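Local coordinates for receptor-type adenylate cyclase gresag 4.3 (Trypanosoma brucei, PDB 1FX4), which converts ATP to 3',5'-cyclic AMP and diphosphate with magnesium as cofactor, the chain being the class III catalytic domain, probably cytoplasmic, of a membrane receptor-type cyclase, at residues A[70-75]-A[191-196]; A[141-146]-A[158-163]; A[197-202]-A[225-230]; A[202-205]-A[210-213]. One frame throughout, in Å; residues are numbered along the deposited sequence.

Contact 1 of 4, residues A[70-75]-A[191-196]; sequences SPFAAV and RNQLDV
Phe72 holds its CG anti to the backbone N (chi1 -163°) and thereby swings its ring off helix 71-87 toward Gln193 and Leu194. Leu194 answers with CG anti to its own carbonyl carbon (chi1 -54°), which sends both methyls back at that helix. The isobutyl group is shared: CD2 lies 4.0 Å from Phe72 CE1, and the two side chains run alongside each other, pointing opposite ways. CD1 of Leu194 approaches Val75 CG1 at 3.8 Å, and CD2 is equally close to that methyl, so the fork of the leucine closes over a single branch of the valine. Gln193, extended beyond CG, runs at about a right angle to the phenylalanine and places its NE2 3.3 Å from Phe72 CZ. Amide and ring planes are 25° apart, and the amide meets the CZ-CE2 side of an obliquely placed ring. The leucine contacts are apolar, and the Gln193 amide lies close to the ring without a hydrogen bond to 70-75. Ser70 is the N-cap of helix 71-87, its OG accepting from Ala73 N at 3.0 Å as a capping bond. Leu186 packs on both Phe72 and Leu194, and Leu216 of strand 211-216 meets Val75 and Leu194 from the sheet. The helix lies against the central sheet of the class III cyclase fold, with Phe72 and Val75 meeting the connection from helix 188-192 to strand 196-202.

Contact 2 of 4, residues A[141-146]-A[158-163]; sequences GLCDIR and GRTSNM
Thr160 points its side chain from the first turn of helix 159-170 at the backbone of 141-143, and its two branches meet different chemistry. The hydroxyl branch, OG1, donates to Leu142 O at 2.6 Å; it stands above the carbonyl plane, 42° out of it, with a C=O...donor angle of 136°. The methyl branch, CG2, lies 3.4 Å from Cys143 SG, a close approach. With OG1 anti to the carbonyl carbon and CG2 anti to the backbone N (chi1 -69°), one rotamer serves both contacts. Cys143 SG lies against the threonine methyl, and the cysteine also touches Val13 and Leu15 of strand 13-20, whereas Leu142 directs its side chain away from the helix and contributes its carbonyl. That oxygen has a second partner: a water donates to it at 3.0 Å and accepts from Thr160 N at 3.1 Å, bridging the strand connection to an amide of the helix's first turn. Gly141 comes close as well, its carbonyl carbon 3.6 Å from Thr160 OG1. Gly158 sits at the N-cap. Ser161 bonds through OG to Tyr156 O, which ties the helix start to the preceding hairpin strand. Leu142 O is therefore gripped by two donors, a hydroxyl and a water, and beside this polar pair one threonine both satisfies a carbonyl where strand 134-141 gives way to the hairpin and packs its methyl on the buried cysteine.

Contact 3 of 4, residues A[197-202]-A[225-230]; sequences TTLGAT and AALRLD
Leu227 reaches from the C-terminal tail to the edge strand 196-202, meeting Leu199 with one methyl and Thr202 with the other. Its CB leaves the backbone toward the strand, and CG is set anti to the carbonyl carbon (chi1 -65°), from where the two methyls diverge. CD1 approaches Thr202, 3.7 Å from OG1 and 3.8 Å from CG2, the leucine lying crosswise to the threonine; its methyl thus touches both branches. CD2, the other methyl, rests 4.1 Å from CD2 of Leu199, which it meets at a slant. Leu229, two residues later, meets the same threonine methyl, its CD1 and CD2 each 3.6 Å from Thr202 CG2, so that its two branches straddle that carbon. Between the two leucines the tail bends at Arg228 in an inverse gamma turn, closed by Leu229 N donating to Leu227 O at 2.7 Å. At the two ends of this turn the leucines point toward the strand, while Arg228 NE donates to Ser169 O. The strand has an irregularity of its own, because a classic beta bulge sets Leu199 and Gly200 opposite the single residue Met213. Leu177 of strand 176-179 and Gln175 pack on both Leu199 and Leu227, while Arg228 pairs through its backbone with Val170 at the end of helix 159-170. The tail consequently runs between that helix and strand 196-202, which within this chain forms one edge of the sheet.

Contact 4 of 4, residues A[202-205]-A[210-213]; sequences TVLR and PVRM
An antiparallel hydrogen-bonded pair joins the last residue of edge strand 196-202 to the first of its neighbour, strand 211-216, at the base of the loop that connects them. Thr202 N donates to Val211 O at 2.7 Å. The return bond, Val211 N to Thr202 O, is also 2.7 Å; of the two, the one from Thr202 N is the more bent. The same Thr202 oxygen receives a CA-H...O contact from Pro210 CA at 3.3 Å, so the carbonyl is approached by two consecutive residues of the returning chain. In this beta hairpin, which forms one margin of the seven-stranded sheet of the cyclase domain, the side chains of Thr202 and Val211 lie on one sheet face. Leu204, just past the strand, folds back beside them. Its CD2 meets Val211 CG2 at 3.9 Å, the leucine running roughly perpendicular to the valine, while CD1 faces Met213 CE tip to tip at 3.8 Å. Bends at chi2 and chi3 curl the methionine so that CE reaches the leucine, and its CB lies 3.7 Å from Thr202 OG1. Thr167 and Val170 of helix 159-170 pack on Leu204.

How the contacts relate
From the N terminus, the chain first enters contact 1 at helix 71-87, whose partner begins at the end of helix 188-192; the long loop so closed holds contact 2 nested within it. Contact 2 closes a short loop across the hairpin of strands 144-147 and 154-157, joining strand 134-141's exit to helix 159-170. Contacts 3 and 4 come after both, and contact 3 adjoins the end of contact 1 in sequence. They share Thr202: contact 4 closes the small hairpin loop within the wider loop that contact 3 closes with the C-terminal tail. Met163 of contact 2 packs against Leu204 and Val211 of contact 4, linking helix 159-170 to the sheet margin.

Contact 1 of 4, residues A[70-75]-A[191-196]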
# COMPACT_ATOMS: atom_id res chain seq x y z
N SER A 70 5.92 8.88 22.45
CA SER A 70 6.53 8.10 23.52
C SER A 70 7.04 6.72 23.08
O SER A 70 6.26 5.88 22.63
CB SER A 70 5.51 7.93 24.65
OG SER A 70 5.79 6.80 25.46
N PRO A 71 8.34 6.46 23.25
CA PRO A 71 8.92 5.17 22.88
C PRO A 71 8.26 4.03 23.65
O PRO A 71 7.93 2.99 23.08
CB PRO A 71 10.38 5.31 23.29
CG PRO A 71 10.63 6.79 23.11
CD PRO A 71 9.39 7.41 23.69
N PHE A 72 8.01 4.24 24.94
CA PHE A 72 7.40 3.21 25.76
C PHE A 72 5.97 2.87 25.37
O PHE A 72 5.57 1.71 25.41
CB PHE A 72 7.48 3.55 27.25
CG PHE A 72 7.25 2.37 28.14
CD1 PHE A 72 7.96 1.18 27.94
CD2 PHE A 72 6.29 2.41 29.14
CE1 PHE A 72 7.73 0.06 28.74
CE2 PHE A 72 6.05 1.30 29.94
CZ PHE A 72 6.77 0.12 29.74
N ALA A 73 5.19 3.89 25.01
CA ALA A 73 3.80 3.68 24.60
C ALA A 73 3.79 2.83 23.33
O ALA A 73 2.91 1.97 23.13
CB ALA A 73 3.12 5.01 24.35
N ALA A 74 4.78 3.05 22.47
CA ALA A 74 4.88 2.29 21.22
C ALA A 74 5.15 0.82 21.50
O ALA A 74 4.56 -0.06 20.88
CB ALA A 74 5.97 2.87 20.36
N VAL A 75 6.03 0.57 22.45
CA VAL A 75 6.39 -0.79 22.82
C VAL A 75 5.22 -1.50 23.51
O VAL A 75 4.96 -2.67 23.24
CB VAL A 75 7.67 -0.80 23.70
CG1 VAL A 75 7.97 -2.20 24.19
CG2 VAL A 75 8.84 -0.29 22.88
N ARG A 191 12.95 -0.51 30.23
CA ARG A 191 13.56 -1.70 29.65
C ARG A 191 13.49 -2.90 30.58
O ARG A 191 13.31 -4.04 30.13
CB ARG A 191 15.02 -1.42 29.28
CG ARG A 191 15.18 -0.55 28.05
CD ARG A 191 16.61 -0.60 27.53
NE ARG A 191 17.56 -0.08 28.51
CZ ARG A 191 17.87 1.21 28.64
NH1 ARG A 191 17.32 2.12 27.85
NH2 ARG A 191 18.71 1.58 29.59
N ASN A 192 13.58 -2.65 31.88
CA ASN A 192 13.53 -3.73 32.87
C ASN A 192 12.13 -4.29 33.07
O ASN A 192 11.96 -5.36 33.64
CB ASN A 192 14.14 -3.26 34.19
CG ASN A 192 15.61 -2.90 34.05
OD1 ASN A 192 16.36 -3.57 33.33
ND2 ASN A 192 16.02 -1.83 34.74
N GLN A 193 11.11 -3.56 32.60
CA GLN A 193 9.73 -4.03 32.71
C GLN A 193 9.38 -4.93 31.53
O GLN A 193 8.31 -5.53 31.50
CB GLN A 193 8.76 -2.85 32.75
CG GLN A 193 8.80 -2.03 34.03
CD GLN A 193 7.79 -0.91 34.05
OE1 GLN A 193 7.10 -0.69 35.05
NE2 GLN A 193 7.68 -0.19 32.94
N LEU A 194 10.29 -5.02 30.57
CA LEU A 194 10.09 -5.81 29.36
C LEU A 194 10.89 -7.10 29.31
O LEU A 194 11.96 -7.21 29.91
CB LEU A 194 10.47 -4.99 28.14
CG LEU A 194 9.82 -3.62 27.97
CD1 LEU A 194 10.56 -2.86 26.88
CD2 LEU A 194 8.34 -3.78 27.64
N ASP A 195 10.36 -8.07 28.57
CA ASP A 195 11.02 -9.35 28.37
C ASP A 195 11.55 -9.21 26.94
O ASP A 195 10.77 -9.17 25.99
CB ASP A 195 10.01 -10.49 28.46
CG ASP A 195 10.67 -11.86 28.41
OD1 ASP A 195 11.77 -12.01 27.82
OD2 ASP A 195 10.07 -12.82 28.95
N VAL A 196 12.86 -9.11 26.81
CA VAL A 196 13.48 -8.91 25.51
C VAL A 196 14.60 -9.91 25.24
O VAL A 196 15.28 -10.35 26.17
CB VAL A 196 14.05 -7.47 25.40
CG1 VAL A 196 14.74 -7.24 24.07
CG2 VAL A 196 12.94 -6.46 25.59

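Contact 2 of 4, residues A[141-146]-A[158-163]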
# COMPACT_ATOMS: atom_id res chain seq x y z
N GLY A 141 13.73 7.80 16.16
CA GLY A 141 14.71 8.72 15.60
C GLY A 141 14.06 10.02 15.15
O GLY A 141 12.83 10.15 15.17
N LEU A 142 14.89 11.01 14.80
CA LEU A 142 14.35 12.28 14.32
C LEU A 142 13.79 12.02 12.92
O LEU A 142 14.40 11.29 12.14
CB LEU A 142 15.43 13.37 14.25
CG LEU A 142 15.90 14.10 15.52
CD1 LEU A 142 14.71 14.57 16.32
CD2 LEU A 142 16.78 13.22 16.35
N CYS A 143 12.65 12.62 12.62
CA CYS A 143 12.01 12.45 11.32
C CYS A 143 11.75 13.77 10.62
O CYS A 143 11.66 14.82 11.27
CB CYS A 143 10.61 11.83 11.49
SG CYS A 143 10.52 10.16 12.08
N ASP A 144 11.58 13.70 9.30
CA ASP A 144 11.18 14.87 8.54
C ASP A 144 9.67 14.74 8.62
O ASP A 144 9.09 13.77 8.11
CB ASP A 144 11.65 14.80 7.09
CG ASP A 144 13.13 15.15 6.94
OD1 ASP A 144 13.73 15.67 7.90
OD2 ASP A 144 13.69 14.91 5.85
N ILE A 145 9.05 15.64 9.36
CA ILE A 145 7.61 15.64 9.57
C ILE A 145 6.90 16.48 8.51
O ILE A 145 7.27 17.62 8.27
CB ILE A 145 7.29 16.18 10.98
CG1 ILE A 145 8.08 15.38 12.03
CG2 ILE A 145 5.78 16.11 11.25
CD1 ILE A 145 7.92 15.90 13.44
N ARG A 146 5.88 15.89 7.89
CA ARG A 146 5.11 16.60 6.88
C ARG A 146 3.65 16.71 7.26
O ARG A 146 3.03 15.74 7.70
CB ARG A 146 5.22 15.92 5.52
CG ARG A 146 6.58 16.03 4.91
CD ARG A 146 6.57 15.55 3.48
NE ARG A 146 7.93 15.27 3.04
CZ ARG A 146 8.24 14.43 2.06
NH1 ARG A 146 7.27 13.79 1.40
NH2 ARG A 146 9.51 14.20 1.77
N GLY A 158 11.97 10.12 5.55
CA GLY A 158 13.38 10.14 5.90
C GLY A 158 13.88 8.77 6.30
O GLY A 158 13.11 7.80 6.34
N ARG A 159 15.17 8.69 6.60
CA ARG A 159 15.79 7.43 6.97
C ARG A 159 15.14 6.76 8.19
O ARG A 159 15.08 5.54 8.26
CB ARG A 159 17.30 7.62 7.20
CG ARG A 159 18.07 8.04 5.94
CD ARG A 159 19.60 7.94 6.11
NE ARG A 159 20.07 8.63 7.31
CZ ARG A 159 20.11 9.95 7.47
NH1 ARG A 159 19.71 10.76 6.49
NH2 ARG A 159 20.51 10.46 8.62
N THR A 160 14.61 7.56 9.11
CA THR A 160 13.96 7.03 10.31
C THR A 160 12.74 6.20 9.96
O THR A 160 12.55 5.09 10.47
CB THR A 160 13.55 8.16 11.28
OG1 THR A 160 14.74 8.73 11.84
CG2 THR A 160 12.68 7.61 12.42
N SER A 161 11.90 6.73 9.07
CA SER A 161 10.71 6.03 8.64
C SER A 161 11.12 4.78 7.87
O SER A 161 10.55 3.71 8.07
CB SER A 161 9.85 6.95 7.78
OG SER A 161 8.71 6.28 7.32
N ASN A 162 12.13 4.91 7.00
CA ASN A 162 12.60 3.78 6.20
C ASN A 162 13.21 2.69 7.07
O ASN A 162 13.10 1.50 6.78
CB ASN A 162 13.61 4.26 5.15
CG ASN A 162 13.08 5.44 4.32
OD1 ASN A 162 11.87 5.55 4.08
ND2 ASN A 162 13.99 6.32 3.91
N MET A 163 13.86 3.11 8.16
CA MET A 163 14.48 2.17 9.09
C MET A 163 13.39 1.36 9.80
O MET A 163 13.52 0.15 9.98
CB MET A 163 15.31 2.93 10.12
CG MET A 163 15.95 2.05 11.16
SD MET A 163 17.14 0.95 10.41
CE MET A 163 18.43 2.14 9.97
O HOH W 1 14.00 10.57 9.30

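Contact 3 of 4, residues A[197-202]-A[225-230]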
# COMPACT_ATOMS: atom_id res chain seq x y z
N THR A 197 14.77 -10.26 23.97
CA THR A 197 15.82 -11.17 23.54
C THR A 197 16.67 -10.45 22.50
O THR A 197 16.14 -9.88 21.54
CB THR A 197 15.25 -12.47 22.91
OG1 THR A 197 14.67 -13.28 23.94
CG2 THR A 197 16.35 -13.27 22.20
N THR A 198 17.97 -10.42 22.73
CA THR A 198 18.87 -9.78 21.78
C THR A 198 19.03 -10.71 20.60
O THR A 198 19.26 -11.90 20.76
CB THR A 198 20.25 -9.51 22.39
OG1 THR A 198 20.87 -10.77 22.71
CG2 THR A 198 20.11 -8.70 23.66
N LEU A 199 18.87 -10.16 19.40
CA LEU A 199 19.00 -10.94 18.18
C LEU A 199 20.33 -10.66 17.50
O LEU A 199 20.74 -11.40 16.61
CB LEU A 199 17.84 -10.64 17.23
CG LEU A 199 16.67 -11.63 17.26
CD1 LEU A 199 16.44 -12.19 18.64
CD2 LEU A 199 15.41 -10.98 16.70
N GLY A 200 20.99 -9.59 17.93
CA GLY A 200 22.27 -9.23 17.35
C GLY A 200 22.19 -8.38 16.10
O GLY A 200 21.09 -8.00 15.65
N ALA A 201 23.35 -8.09 15.53
CA ALA A 201 23.48 -7.28 14.32
C ALA A 201 22.77 -7.92 13.14
O ALA A 201 22.92 -9.12 12.87
CB ALA A 201 24.95 -7.05 14.00
N THR A 202 22.01 -7.09 12.43
CA THR A 202 21.22 -7.53 11.29
C THR A 202 21.42 -6.62 10.08
O THR A 202 21.43 -5.39 10.21
CB THR A 202 19.73 -7.49 11.66
OG1 THR A 202 19.52 -8.25 12.86
CG2 THR A 202 18.88 -8.05 10.55
N ALA A 225 11.24 -17.98 12.77
CA ALA A 225 12.22 -18.41 11.79
C ALA A 225 13.35 -17.39 11.87
O ALA A 225 13.34 -16.48 12.72
CB ALA A 225 11.61 -18.41 10.40
N ALA A 226 14.37 -17.56 11.02
CA ALA A 226 15.46 -16.60 10.98
C ALA A 226 14.78 -15.32 10.48
O ALA A 226 13.68 -15.37 9.93
CB ALA A 226 16.52 -17.07 9.98
N LEU A 227 15.41 -14.16 10.69
CA LEU A 227 14.80 -12.92 10.22
C LEU A 227 14.66 -12.94 8.69
O LEU A 227 15.48 -13.56 8.01
CB LEU A 227 15.62 -11.71 10.68
CG LEU A 227 15.66 -11.48 12.19
CD1 LEU A 227 16.42 -10.20 12.51
CD2 LEU A 227 14.24 -11.42 12.75
N ARG A 228 13.61 -12.31 8.17
CA ARG A 228 13.37 -12.26 6.72
C ARG A 228 14.37 -11.38 5.98
O ARG A 228 13.98 -10.41 5.34
CB ARG A 228 11.97 -11.71 6.42
CG ARG A 228 10.79 -12.57 6.79
CD ARG A 228 9.52 -11.72 6.91
NE ARG A 228 9.30 -10.82 5.78
CZ ARG A 228 8.32 -10.95 4.89
NH1 ARG A 228 7.47 -11.97 5.00
NH2 ARG A 228 8.16 -10.06 3.93
N LEU A 229 15.66 -11.68 6.09
CA LEU A 229 16.66 -10.88 5.37
C LEU A 229 16.57 -11.27 3.88
O LEU A 229 16.02 -12.32 3.54
CB LEU A 229 18.05 -11.05 6.01
CG LEU A 229 18.32 -10.09 7.19
CD1 LEU A 229 17.03 -9.68 7.88
CD2 LEU A 229 19.28 -10.69 8.20
N ASP A 230 17.05 -10.39 3.00
CA ASP A 230 16.95 -10.60 1.54
C ASP A 230 17.45 -11.86 0.81
O ASP A 230 16.74 -12.37 -0.06
CB ASP A 230 17.43 -9.35 0.81

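Contact 4 of 4, residues A[202-205]-A[210-213]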
# COMPACT_ATOMS: atom_id res chain seq x y z
N THR A 202 22.01 -7.09 12.43
CA THR A 202 21.22 -7.53 11.29
C THR A 202 21.42 -6.62 10.08
O THR A 202 21.43 -5.39 10.21
CB THR A 202 19.73 -7.49 11.66
OG1 THR A 202 19.52 -8.25 12.86
CG2 THR A 202 18.88 -8.05 10.55
N VAL A 203 21.53 -7.23 8.91
CA VAL A 203 21.71 -6.47 7.68
C VAL A 203 20.36 -6.11 7.09
O VAL A 203 19.52 -6.97 6.83
CB VAL A 203 22.55 -7.25 6.65
CG1 VAL A 203 22.68 -6.45 5.36
CG2 VAL A 203 23.93 -7.55 7.23
N LEU A 204 20.14 -4.81 6.93
CA LEU A 204 18.90 -4.29 6.37
C LEU A 204 19.17 -3.71 4.99
O LEU A 204 20.18 -3.02 4.79
CB LEU A 204 18.32 -3.22 7.29
CG LEU A 204 17.22 -3.60 8.28
CD1 LEU A 204 17.40 -5.01 8.83
CD2 LEU A 204 17.19 -2.57 9.38
N ARG A 205 18.27 -3.98 4.06
CA ARG A 205 18.42 -3.49 2.69
C ARG A 205 18.45 -1.97 2.66
O ARG A 205 17.63 -1.30 3.30
CB ARG A 205 17.27 -4.01 1.81
N PRO A 210 25.19 -2.74 9.87
CA PRO A 210 24.29 -3.70 10.50
C PRO A 210 23.54 -3.01 11.63
O PRO A 210 24.07 -2.12 12.30
CB PRO A 210 25.25 -4.74 11.06
CG PRO A 210 26.36 -4.73 10.06
CD PRO A 210 26.57 -3.25 9.85
N VAL A 211 22.30 -3.42 11.84
CA VAL A 211 21.47 -2.84 12.89
C VAL A 211 21.23 -3.88 13.98
O VAL A 211 20.80 -4.99 13.68
CB VAL A 211 20.11 -2.37 12.29
CG1 VAL A 211 19.17 -1.90 13.40
CG2 VAL A 211 20.34 -1.25 11.28
N ARG A 212 21.55 -3.54 15.22
CA ARG A 212 21.33 -4.47 16.32
C ARG A 212 19.83 -4.53 16.57
O ARG A 212 19.18 -3.50 16.79
CB ARG A 212 22.07 -4.04 17.58
CG ARG A 212 23.56 -4.23 17.45
CD ARG A 212 24.29 -3.04 18.02
NE ARG A 212 24.35 -3.07 19.48
CZ ARG A 212 24.70 -2.04 20.23
NH1 ARG A 212 25.01 -0.88 19.66
NH2 ARG A 212 24.77 -2.17 21.55
N MET A 213 19.30 -5.74 16.53
CA MET A 213 17.88 -5.98 16.69
C MET A 213 17.54 -6.61 18.05
O MET A 213 18.31 -7.44 18.57
CB MET A 213 17.44 -6.91 15.55
CG MET A 213 16.22 -6.46 14.76
SD MET A 213 16.19 -4.75 14.22
CE MET A 213 16.38 -4.88 12.46